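Lmo2125 protein (Listeria monocytogenes serovar 1/2a, PDB 5TU0) binds maltose and probably delivers it to a membrane sugar transporter as a solute-binding lipoprotein. Local coordinates at residues K127-A130 and D134-T137; F223-F228 and A234-G239; L118-D123 and N325-N330. The protein carries 2 engineered substitutions. All coordinates share one frame; numbering follows the deposited sequence. Where two conformers were deposited one is given.

Interaction 1 of 3, residues K127-A130 and D134-T137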
ATOM      1  N   LYS A 127      10.902   5.409  23.417  1.00 38.49           N
ATOM      2  CA  LYS A 127       9.554   5.434  22.848  1.00 37.74           C
ATOM      3  C   LYS A 127       9.581   5.813  21.375  1.00 35.16           C
ATOM      4  O   LYS A 127      10.587   6.308  20.871  1.00 31.79           O
ATOM      5  CB  LYS A 127       8.683   6.423  23.598  1.00 39.90           C
ATOM      6  CG  LYS A 127       9.191   7.854  23.595  1.00 41.03           C
ATOM      7  CD  LYS A 127       8.240   8.690  24.424  1.00 44.53           C
ATOM      8  CE  LYS A 127       8.720  10.114  24.603  1.00 46.66           C
ATOM      9  NZ  LYS A 127       7.790  10.861  25.506  1.00 48.15           N
ATOM     10  N   ALA A 128       8.457   5.593  20.689  1.00 33.54           N
ATOM     11  CA  ALA A 128       8.361   5.948  19.291  1.00 32.37           C
ATOM     12  C   ALA A 128       8.495   7.464  19.127  1.00 31.01           C
ATOM     13  O   ALA A 128       7.887   8.214  19.889  1.00 31.57           O
ATOM     14  CB  ALA A 128       7.024   5.487  18.722  1.00 32.90           C
ATOM     15  N   PRO A 129       9.324   7.928  18.178  1.00 29.96           N
ATOM     16  CA  PRO A 129       9.357   9.378  17.935  1.00 29.29           C
ATOM     17  C   PRO A 129       7.963   9.843  17.481  1.00 28.19           C
ATOM     18  O   PRO A 129       7.293   9.126  16.716  1.00 26.29           O
ATOM     19  CB  PRO A 129      10.364   9.526  16.794  1.00 29.16           C
ATOM     20  CG  PRO A 129      11.228   8.315  16.898  1.00 30.06           C
ATOM     21  CD  PRO A 129      10.320   7.216  17.355  1.00 30.23           C
ATOM     22  N   ALA A 130       7.533  11.005  17.968  1.00 27.35           N
ATOM     23  CA  ALA A 130       6.201  11.523  17.671  1.00 27.27           C
ATOM     24  C   ALA A 130       6.114  12.483  16.479  1.00 26.04           C
ATOM     25  O   ALA A 130       5.050  12.612  15.845  1.00 24.97           O
ATOM     26  CB  ALA A 130       5.656  12.195  18.913  1.00 28.15           C
ATOM     27  N   ASP A 134      11.415  15.388  16.223  1.00 26.18           N
ATOM     28  CA  ASP A 134      12.028  14.353  17.075  1.00 26.53           C
ATOM     29  C   ASP A 134      13.012  13.505  16.252  1.00 26.43           C
ATOM     30  O   ASP A 134      14.098  13.181  16.728  1.00 26.37           O
ATOM     31  CB  ASP A 134      10.994  13.413  17.692  1.00 26.49           C
ATOM     32  CG  ASP A 134      10.008  14.117  18.608  1.00 27.57           C
ATOM     33  OD1 ASP A 134      10.298  15.237  19.106  1.00 28.36           O
ATOM     34  OD2 ASP A 134       8.916  13.524  18.835  1.00 27.74           O
ATOM     35  N   LEU A 135      12.632  13.154  15.028  1.00 25.53           N
ATOM     36  CA  LEU A 135      13.538  12.431  14.139  1.00 25.68           C
ATOM     37  C   LEU A 135      14.771  13.261  13.782  1.00 26.21           C
ATOM     38  O   LEU A 135      15.870  12.714  13.689  1.00 26.85           O
ATOM     39  CB  LEU A 135      12.839  11.995  12.849  1.00 25.03           C
ATOM     40  CG  LEU A 135      11.697  10.993  12.975  1.00 24.95           C
ATOM     41  CD1 LEU A 135      11.014  10.809  11.622  1.00 24.35           C
ATOM     42  CD2 LEU A 135      12.181   9.658  13.542  1.00 24.75           C
ATOM     43  N   GLU A 136      14.604  14.570  13.568  1.00 26.87           N
ATOM     44  CA  GLU A 136      15.746  15.432  13.247  1.00 27.85           C
ATOM     45  C   GLU A 136      16.758  15.421  14.413  1.00 29.00           C
ATOM     46  O   GLU A 136      17.981  15.363  14.192  1.00 28.98           O
ATOM     47  CB  GLU A 136      15.290  16.865  12.917  1.00 28.41           C
ATOM     48  CG  GLU A 136      14.526  16.970  11.592  1.00 28.15           C
ATOM     49  CD  GLU A 136      13.915  18.334  11.337  1.00 28.69           C
ATOM     50  OE1 GLU A 136      14.246  19.294  12.064  1.00 28.77           O
ATOM     51  OE2 GLU A 136      13.070  18.446  10.417  1.00 27.29           O
ATOM     52  N   THR A 137      16.259  15.465  15.645  0.50 30.28           N
ATOM     53  CA  THR A 137      17.153  15.451  16.815  0.50 31.73           C
ATOM     54  C   THR A 137      17.810  14.077  16.970  0.50 32.05           C
ATOM     55  O   THR A 137      18.983  13.978  17.346  0.50 32.44           O
ATOM     56  CB  THR A 137      16.419  15.849  18.103  0.50 33.09           C
ATOM     57  OG1 THR A 137      15.406  14.883  18.414  0.50 34.28           O
ATOM     58  CG2 THR A 137      15.798  17.218  17.938  0.50 32.98           C
TER
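P129 and D134 face each other across the turn that leads into helix 132-138, each with its CB pointed at the other segment. The two CB atoms, P129 CB and D134 CB, lie 4.0 Å apart, which brings the proline ring close against the first turn of the helix. The first bond of the L135 side chain points neither at the loop nor away from it, but the CD2 end reaches the CB-CG side of the proline ring, touching P129 CB at 3.7 Å and P129 CG at the same distance of 3.7 Å. The leucine and proline side chains cross at about a right angle, so a single methyl makes this contact. L135 also packs on W205 of helix 193-208 and P129 on L118 of strand 105-121, so the turn is held against both.

The polar half belongs to D134. With CG anti to its carbonyl carbon (chi1 -62°), the carboxylate swings back toward the loop, and OD2 accepts from A130 N at 3.0 Å. The bond is bent, with an N-H...O angle of 142°, and uses the anti lone pair of OD2, on the side away from OD1. The methyl of A130 lies close to the same oxygen, A130 CB to D134 OD2 being 3.5 Å. T131 OG1 accepts from D134 N, and D134 OD2 has a further hydrogen bond to a residue next to the segments, so a capping box at the start of the helix is probable. In its link to A130 the carboxylate accepts from a backbone N-H. A negative group at the amino end of a helix should also interact favourably with the helix dipole, which would tend to keep D134 ionised.

Interaction 2 of 3, residues F223-F228 and A234-G239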
ATOM      1  N   PHE A 223      20.258  -1.554   1.946  1.00 35.30           N
ATOM      2  CA  PHE A 223      21.010  -0.781   2.919  1.00 34.43           C
ATOM      3  C   PHE A 223      20.163  -0.509   4.153  1.00 33.37           C
ATOM      4  O   PHE A 223      20.583  -0.744   5.275  1.00 33.95           O
ATOM      5  CB  PHE A 223      21.447   0.549   2.290  1.00 34.58           C
ATOM      6  CG  PHE A 223      22.172   1.459   3.232  1.00 34.02           C
ATOM      7  CD1 PHE A 223      23.537   1.330   3.424  1.00 36.07           C
ATOM      8  CD2 PHE A 223      21.490   2.462   3.918  1.00 33.29           C
ATOM      9  CE1 PHE A 223      24.209   2.178   4.299  1.00 36.15           C
ATOM     10  CE2 PHE A 223      22.159   3.309   4.798  1.00 33.42           C
ATOM     11  CZ  PHE A 223      23.518   3.160   4.988  1.00 35.01           C
ATOM     12  N   ILE A 224      18.964   0.002   3.931  1.00 31.34           N
ATOM     13  CA  ILE A 224      18.058   0.333   5.017  1.00 30.90           C
ATOM     14  C   ILE A 224      17.698  -0.886   5.884  1.00 31.37           C
ATOM     15  O   ILE A 224      17.717  -0.776   7.104  1.00 31.02           O
ATOM     16  CB  ILE A 224      16.794   1.032   4.476  1.00 29.57           C
ATOM     17  CG1 ILE A 224      17.160   2.402   3.894  1.00 28.73           C
ATOM     18  CG2 ILE A 224      15.747   1.224   5.570  1.00 29.62           C
ATOM     19  CD1 ILE A 224      16.051   3.003   3.052  1.00 28.12           C
ATOM     20  N   GLN A 225      17.371  -2.026   5.265  1.00 32.09           N
ATOM     21  CA  GLN A 225      17.000  -3.231   6.020  1.00 33.81           C
ATOM     22  C   GLN A 225      18.183  -3.770   6.810  1.00 35.49           C
ATOM     23  O   GLN A 225      18.031  -4.243   7.941  1.00 36.04           O
ATOM     24  CB  GLN A 225      16.466  -4.336   5.100  1.00 34.35           C
ATOM     25  CG  GLN A 225      15.266  -3.923   4.262  1.00 34.46           C
ATOM     26  CD  GLN A 225      14.165  -3.285   5.065  1.00 34.75           C
ATOM     27  OE1 GLN A 225      13.634  -2.230   4.689  1.00 37.21           O
ATOM     28  NE2 GLN A 225      13.828  -3.891   6.184  1.00 34.89           N
ATOM     29  N   ASP A 226      19.358  -3.707   6.193  1.00 36.49           N
ATOM     30  CA  ASP A 226      20.581  -4.166   6.815  1.00 38.16           C
ATOM     31  C   ASP A 226      20.859  -3.336   8.084  1.00 37.14           C
ATOM     32  O   ASP A 226      21.199  -3.903   9.127  1.00 37.11           O
ATOM     33  CB  ASP A 226      21.748  -4.079   5.816  1.00 39.50           C
ATOM     34  CG  ASP A 226      23.039  -4.669   6.360  1.00 42.17           C
ATOM     35  OD1 ASP A 226      23.070  -5.893   6.638  1.00 43.32           O
ATOM     36  OD2 ASP A 226      24.036  -3.917   6.461  1.00 43.57           O
ATOM     37  N   GLN A 227      20.703  -2.008   8.000  1.00 35.62           N
ATOM     38  CA  GLN A 227      20.947  -1.129   9.170  1.00 36.00           C
ATOM     39  C   GLN A 227      19.949  -1.378  10.308  1.00 35.56           C
ATOM     40  O   GLN A 227      20.329  -1.468  11.485  1.00 36.58           O
ATOM     41  CB  GLN A 227      20.922   0.352   8.775  1.00 34.99           C
ATOM     42  CG  GLN A 227      22.013   0.757   7.787  1.00 35.22           C
ATOM     43  CD  GLN A 227      23.414   0.681   8.372  1.00 37.15           C
ATOM     44  OE1 GLN A 227      24.299   0.019   7.814  1.00 38.67           O
ATOM     45  NE2 GLN A 227      23.626   1.350   9.491  1.00 36.38           N
ATOM     46  N   PHE A 228      18.671  -1.489   9.973  1.00 33.74           N
ATOM     47  CA  PHE A 228      17.677  -1.725  11.008  1.00 34.10           C
ATOM     48  C   PHE A 228      17.835  -3.113  11.665  1.00 35.22           C
ATOM     49  O   PHE A 228      17.836  -3.228  12.898  1.00 36.95           O
ATOM     50  CB  PHE A 228      16.268  -1.551  10.451  1.00 32.20           C
ATOM     51  CG  PHE A 228      15.213  -1.538  11.507  1.00 32.28           C
ATOM     52  CD1 PHE A 228      15.099  -0.467  12.365  1.00 31.63           C
ATOM     53  CD2 PHE A 228      14.324  -2.604  11.646  1.00 34.08           C
ATOM     54  CE1 PHE A 228      14.133  -0.448  13.351  1.00 32.33           C
ATOM     55  CE2 PHE A 228      13.342  -2.587  12.630  1.00 33.73           C
ATOM     56  CZ  PHE A 228      13.243  -1.505  13.478  1.00 33.10           C
ATOM     57  N   ALA A 234      17.692   3.455  14.321  1.00 31.21           N
ATOM     58  CA  ALA A 234      16.720   3.468  15.424  1.00 31.16           C
ATOM     59  C   ALA A 234      15.262   3.446  14.975  1.00 30.30           C
ATOM     60  O   ALA A 234      14.407   2.884  15.676  1.00 31.31           O
ATOM     61  CB  ALA A 234      16.959   4.671  16.315  1.00 31.48           C
ATOM     62  N   ALA A 235      14.990   4.048  13.820  1.00 29.05           N
ATOM     63  CA  ALA A 235      13.638   4.134  13.281  1.00 28.19           C
ATOM     64  C   ALA A 235      13.664   4.243  11.765  1.00 28.31           C
ATOM     65  O   ALA A 235      14.523   4.932  11.184  1.00 26.15           O
ATOM     66  CB  ALA A 235      12.917   5.338  13.880  1.00 28.25           C
ATOM     67  N   ILE A 236      12.721   3.559  11.115  1.00 27.35           N
ATOM     68  CA  ILE A 236      12.650   3.601   9.674  1.00 26.78           C
ATOM     69  C   ILE A 236      11.214   3.556   9.204  1.00 26.27           C
ATOM     70  O   ILE A 236      10.321   3.068   9.922  1.00 26.94           O
ATOM     71  CB  ILE A 236      13.367   2.384   8.996  1.00 26.74           C
ATOM     72  CG1 ILE A 236      12.689   1.048   9.352  1.00 27.29           C
ATOM     73  CG2 ILE A 236      14.822   2.309   9.401  1.00 27.74           C
ATOM     74  CD1 ILE A 236      13.248  -0.142   8.592  1.00 27.97           C
ATOM     75  N   LEU A 237      10.996   4.058   7.999  0.50 25.57           N
ATOM     76  CA  LEU A 237       9.692   3.998   7.351  0.50 24.96           C
ATOM     77  C   LEU A 237       9.629   2.619   6.701  0.50 25.50           C
ATOM     78  O   LEU A 237      10.615   2.190   6.118  0.50 26.24           O
ATOM     79  CB  LEU A 237       9.612   5.104   6.305  0.50 24.07           C
ATOM     80  CG  LEU A 237       8.303   5.367   5.583  0.50 23.37           C
ATOM     81  CD1 LEU A 237       7.190   5.672   6.568  0.50 23.13           C
ATOM     82  CD2 LEU A 237       8.510   6.522   4.619  0.50 22.79           C
ATOM     83  N   GLY A 238       8.499   1.911   6.807  1.00 26.49           N
ATOM     84  CA  GLY A 238       8.385   0.595   6.196  1.00 26.67           C
ATOM     85  C   GLY A 238       6.962   0.122   6.062  1.00 27.29           C
ATOM     86  O   GLY A 238       6.055   0.727   6.621  1.00 27.01           O
ATOM     87  N   GLY A 239       6.759  -0.956   5.311  1.00 27.32           N
ATOM     88  CA  GLY A 239       5.415  -1.504   5.138  1.00 28.47           C
ATOM     89  C   GLY A 239       5.182  -2.667   6.077  1.00 29.13           C
ATOM     90  O   GLY A 239       6.133  -3.224   6.592  1.00 30.30           O
TER
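F228 and I236 form the core of a helix-on-sheet packing in the alpha/beta fold of this solute-binding protein: helix 217-229 turns through a short loop into strand 235-238 and lies against one face of the mixed sheet. The axes of helix segment 223-228 and strand segment 235-238 approach to 9.5 Å, and their directions run 137° apart, closer to antiparallel than to parallel.

Apolar contacts carry the interface, and no hydrogen bond crosses it. I224 and I236 point at each other and meet through their branch methyls, I224 CG2 to I236 CG2 at 4.1 Å. I236 holds CG1 between its backbone N and carbonyl carbon, the crowded position, and this sends CD1 out toward the phenylalanine while CG2 stays available to I224. I236 thus touches two helical residues one turn apart. L157 of strand 156-157 also packs on it.

The aromatic part is a CH-pi contact. CD1 of I236 lies 4.3 Å from the centroid of the F228 ring but off-centre, and its closest approach is to the attached end, with F228 CG at 3.8 Å. CG1 of I236 also lies over this face, 4.1 Å above the F228 ring plane and offset toward the rim, though less far off-centre than CD1. Elsewhere the ring makes an edge-to-face contact with Y246 and touches Y119 of strand 105-121. At its edge, near the ring plane, F228 CE1 comes to 4.1 Å from the carbonyl oxygen A234 O.

Interaction 3 of 3, residues L118-D123 and N325-N330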
ATOM      1  N   LEU A 118       5.871   3.504  10.895  1.00 25.57           N
ATOM      2  CA  LEU A 118       7.222   3.731  11.429  1.00 25.28           C
ATOM      3  C   LEU A 118       7.611   2.548  12.326  1.00 26.64           C
ATOM      4  O   LEU A 118       6.954   2.289  13.353  1.00 27.58           O
ATOM      5  CB  LEU A 118       7.279   5.006  12.267  1.00 25.49           C
ATOM      6  CG  LEU A 118       8.670   5.336  12.816  1.00 25.60           C
ATOM      7  CD1 LEU A 118       9.525   5.962  11.719  1.00 25.60           C
ATOM      8  CD2 LEU A 118       8.613   6.250  14.029  1.00 26.87           C
ATOM      9  N   TYR A 119       8.646   1.815  11.931  1.00 27.10           N
ATOM     10  CA  TYR A 119       9.203   0.750  12.767  1.00 27.89           C
ATOM     11  C   TYR A 119      10.306   1.377  13.572  1.00 28.64           C
ATOM     12  O   TYR A 119      11.022   2.233  13.053  1.00 28.39           O
ATOM     13  CB  TYR A 119       9.839  -0.357  11.937  1.00 28.34           C
ATOM     14  CG  TYR A 119       8.864  -1.252  11.238  1.00 28.59           C
ATOM     15  CD1 TYR A 119       8.258  -2.299  11.919  1.00 29.00           C
ATOM     16  CD2 TYR A 119       8.583  -1.089   9.881  1.00 27.38           C
ATOM     17  CE1 TYR A 119       7.365  -3.137  11.284  1.00 29.91           C
ATOM     18  CE2 TYR A 119       7.708  -1.931   9.233  1.00 27.88           C
ATOM     19  CZ  TYR A 119       7.096  -2.952   9.940  1.00 29.03           C
ATOM     20  OH  TYR A 119       6.210  -3.779   9.317  1.00 30.22           O
ATOM     21  N   TYR A 120      10.447   0.982  14.835  1.00 29.68           N
ATOM     22  CA  TYR A 120      11.565   1.487  15.658  1.00 29.81           C
ATOM     23  C   TYR A 120      12.064   0.367  16.552  1.00 30.70           C
ATOM     24  O   TYR A 120      11.354  -0.624  16.809  1.00 31.07           O
ATOM     25  CB  TYR A 120      11.197   2.748  16.474  1.00 30.09           C
ATOM     26  CG  TYR A 120      10.265   2.514  17.637  1.00 31.21           C
ATOM     27  CD1 TYR A 120       8.898   2.366  17.439  1.00 31.64           C
ATOM     28  CD2 TYR A 120      10.753   2.450  18.950  1.00 32.93           C
ATOM     29  CE1 TYR A 120       8.050   2.140  18.506  1.00 32.94           C
ATOM     30  CE2 TYR A 120       9.902   2.230  20.025  1.00 33.50           C
ATOM     31  CZ  TYR A 120       8.553   2.077  19.790  1.00 34.23           C
ATOM     32  OH  TYR A 120       7.699   1.854  20.842  1.00 38.54           O
ATOM     33  N   ASN A 121      13.292   0.522  17.003  1.00 30.25           N
ATOM     34  CA  ASN A 121      13.937  -0.468  17.841  1.00 32.08           C
ATOM     35  C   ASN A 121      13.814  -0.070  19.310  1.00 33.11           C
ATOM     36  O   ASN A 121      14.421   0.928  19.738  1.00 32.67           O
ATOM     37  CB  ASN A 121      15.397  -0.584  17.425  1.00 32.22           C
ATOM     38  CG  ASN A 121      16.080  -1.786  18.031  1.00 34.19           C
ATOM     39  OD1 ASN A 121      15.712  -2.248  19.122  1.00 35.73           O
ATOM     40  ND2 ASN A 121      17.092  -2.296  17.338  1.00 34.64           N
ATOM     41  N   LYS A 122      13.034  -0.853  20.076  1.00 33.71           N
ATOM     42  CA  LYS A 122      12.819  -0.588  21.493  1.00 34.95           C
ATOM     43  C   LYS A 122      14.091  -0.726  22.343  1.00 36.56           C
ATOM     44  O   LYS A 122      14.140  -0.214  23.472  1.00 36.88           O
ATOM     45  CB  LYS A 122      11.703  -1.470  22.062  1.00 36.04           C
ATOM     46  CG  LYS A 122      10.352  -1.316  21.378  1.00 35.58           C
ATOM     47  CD  LYS A 122       9.283  -2.062  22.157  1.00 36.87           C
ATOM     48  CE  LYS A 122       7.924  -1.933  21.529  1.00 36.67           C
ATOM     49  NZ  LYS A 122       6.934  -2.686  22.335  1.00 38.43           N
ATOM     50  N   ASP A 123      15.107  -1.420  21.829  1.00 37.79           N
ATOM     51  CA  ASP A 123      16.402  -1.516  22.541  1.00 39.18           C
ATOM     52  C   ASP A 123      17.255  -0.258  22.345  1.00 38.27           C
ATOM     53  O   ASP A 123      18.236  -0.065  23.065  1.00 38.18           O
ATOM     54  CB  ASP A 123      17.209  -2.741  22.101  1.00 40.91           C
ATOM     55  CG  ASP A 123      16.607  -4.051  22.581  1.00 43.03           C
ATOM     56  OD1 ASP A 123      15.797  -4.033  23.529  1.00 44.49           O
ATOM     57  OD2 ASP A 123      16.982  -5.110  22.029  1.00 44.56           O
ATOM     58  N   ASN A 325      -4.635  -4.898  20.577  1.00 47.36           N
ATOM     59  CA  ASN A 325      -3.510  -4.083  21.010  1.00 46.91           C
ATOM     60  C   ASN A 325      -2.144  -4.557  20.473  1.00 45.51           C
ATOM     61  O   ASN A 325      -1.153  -4.557  21.199  1.00 46.59           O
ATOM     62  CB  ASN A 325      -3.512  -3.962  22.546  1.00 49.75           C
ATOM     63  CG  ASN A 325      -2.660  -2.809  23.041  1.00 51.61           C
ATOM     64  OD1 ASN A 325      -2.394  -1.861  22.307  1.00 52.32           O
ATOM     65  ND2 ASN A 325      -2.236  -2.881  24.289  1.00 54.63           N
ATOM     66  N   ASP A 326      -2.112  -4.965  19.203  1.00 42.78           N
ATOM     67  CA  ASP A 326      -0.877  -5.354  18.523  1.00 41.16           C
ATOM     68  C   ASP A 326      -0.322  -4.070  17.895  1.00 39.46           C
ATOM     69  O   ASP A 326      -1.055  -3.342  17.211  1.00 36.98           O
ATOM     70  CB  ASP A 326      -1.146  -6.372  17.420  1.00 40.94           C
ATOM     71  CG  ASP A 326       0.089  -6.669  16.601  1.00 41.83           C
ATOM     72  OD1 ASP A 326       1.131  -6.999  17.200  1.00 45.01           O
ATOM     73  OD2 ASP A 326       0.036  -6.547  15.360  1.00 41.91           O
ATOM     74  N   GLU A 327       0.964  -3.810  18.087  1.00 37.80           N
ATOM     75  CA  GLU A 327       1.520  -2.551  17.604  1.00 37.88           C
ATOM     76  C   GLU A 327       1.427  -2.327  16.101  1.00 35.41           C
ATOM     77  O   GLU A 327       1.073  -1.238  15.681  1.00 34.18           O
ATOM     78  CB  GLU A 327       2.947  -2.356  18.092  1.00 38.22           C
ATOM     79  CG  GLU A 327       3.011  -2.328  19.607  1.00 40.48           C
ATOM     80  CD  GLU A 327       4.340  -1.861  20.140  1.00 41.63           C
ATOM     81  OE1 GLU A 327       5.202  -1.466  19.338  1.00 41.42           O
ATOM     82  OE2 GLU A 327       4.508  -1.879  21.375  1.00 43.27           O
ATOM     83  N   LEU A 328       1.738  -3.341  15.297  1.00 35.35           N
ATOM     84  CA  LEU A 328       1.693  -3.175  13.839  1.00 34.29           C
ATOM     85  C   LEU A 328       0.270  -2.863  13.388  1.00 32.94           C
ATOM     86  O   LEU A 328       0.038  -1.951  12.588  1.00 31.33           O
ATOM     87  CB  LEU A 328       2.229  -4.411  13.110  1.00 34.81           C
ATOM     88  CG  LEU A 328       2.166  -4.333  11.573  1.00 34.86           C
ATOM     89  CD1 LEU A 328       2.961  -3.135  11.047  1.00 34.72           C
ATOM     90  CD2 LEU A 328       2.637  -5.642  10.949  1.00 34.85           C
ATOM     91  N   THR A 329      -0.675  -3.615  13.933  1.00 32.36           N
ATOM     92  CA  THR A 329      -2.085  -3.428  13.632  1.00 31.67           C
ATOM     93  C   THR A 329      -2.559  -2.032  14.016  1.00 32.09           C
ATOM     94  O   THR A 329      -3.229  -1.378  13.217  1.00 32.12           O
ATOM     95  CB  THR A 329      -2.945  -4.460  14.364  1.00 32.05           C
ATOM     96  OG1 THR A 329      -2.466  -5.776  14.048  1.00 32.18           O
ATOM     97  CG2 THR A 329      -4.412  -4.321  13.955  1.00 32.06           C
ATOM     98  N   ASN A 330      -2.189  -1.572  15.216  1.00 33.33           N
ATOM     99  CA  ASN A 330      -2.573  -0.237  15.690  1.00 34.22           C
ATOM    100  C   ASN A 330      -1.987   0.865  14.796  1.00 33.14           C
ATOM    101  O   ASN A 330      -2.689   1.811  14.438  1.00 32.96           O
ATOM    102  CB  ASN A 330      -2.109   0.015  17.140  1.00 36.33           C
ATOM    103  CG  ASN A 330      -2.881  -0.797  18.172  1.00 38.49           C
ATOM    104  OD1 ASN A 330      -3.930  -1.377  17.892  1.00 40.04           O
ATOM    105  ND2 ASN A 330      -2.360  -0.829  19.380  1.00 40.46           N
TER
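K122 and E327 reach each other because both side chains set CG anti to the carbonyl carbon (chi1 -59° and -60°) and then run extended, approaching from opposite directions. They meet in a salt bridge, K122 NZ to E327 OE2 at 2.7 Å. The ammonium comes at the carboxylate from above its plane, 35° out of it, and K122 CE lies about equally near both oxygens. The second oxygen, OE1, accepts a hydrogen bond from V255 N, so both ends of the carboxylate are gripped and its rotation is probably limited.

A smaller contact lies deeper. The CD1 methyl of L328 touches Y119 OH at 3.7 Å, approaching the ring obliquely, while the hydroxyl itself is hydrogen-bonded to G239 O. D326 is the N-cap of helix 327-336, its side chain accepting a weak bond from T329 N. Strand 253-256 pairs with strand 105-121, and its V255 touches both Y119 and L328, which also pack on A243 of helix 243-248; the start of helix 327-336 thereby docks across strands 105-121 and 253-256.

The three contacts cluster on one side of the chain's centre, their centres 13 to 15 Å apart, and strand 105-121 ties them together. Interactions 2 and 3 meet through the antiparallel pairing of strands 235-238 and 105-121, where I236 N lies 2.9 Å from Y119 O. Interaction 1 leans on interaction 3, A128 CB standing 3.5 Å from Y120 CE1. Interactions 1 and 2 do not touch, though their nearest atoms are about 4 Å apart. Maltose lies nearby: the side chains of Q225 and Y119 are about 8 and 10 Å from a bound glucose unit. Of the sugar-pocket residues, E114 lies on strand 105-121 itself, and W241 follows strand 235-238 by three residues.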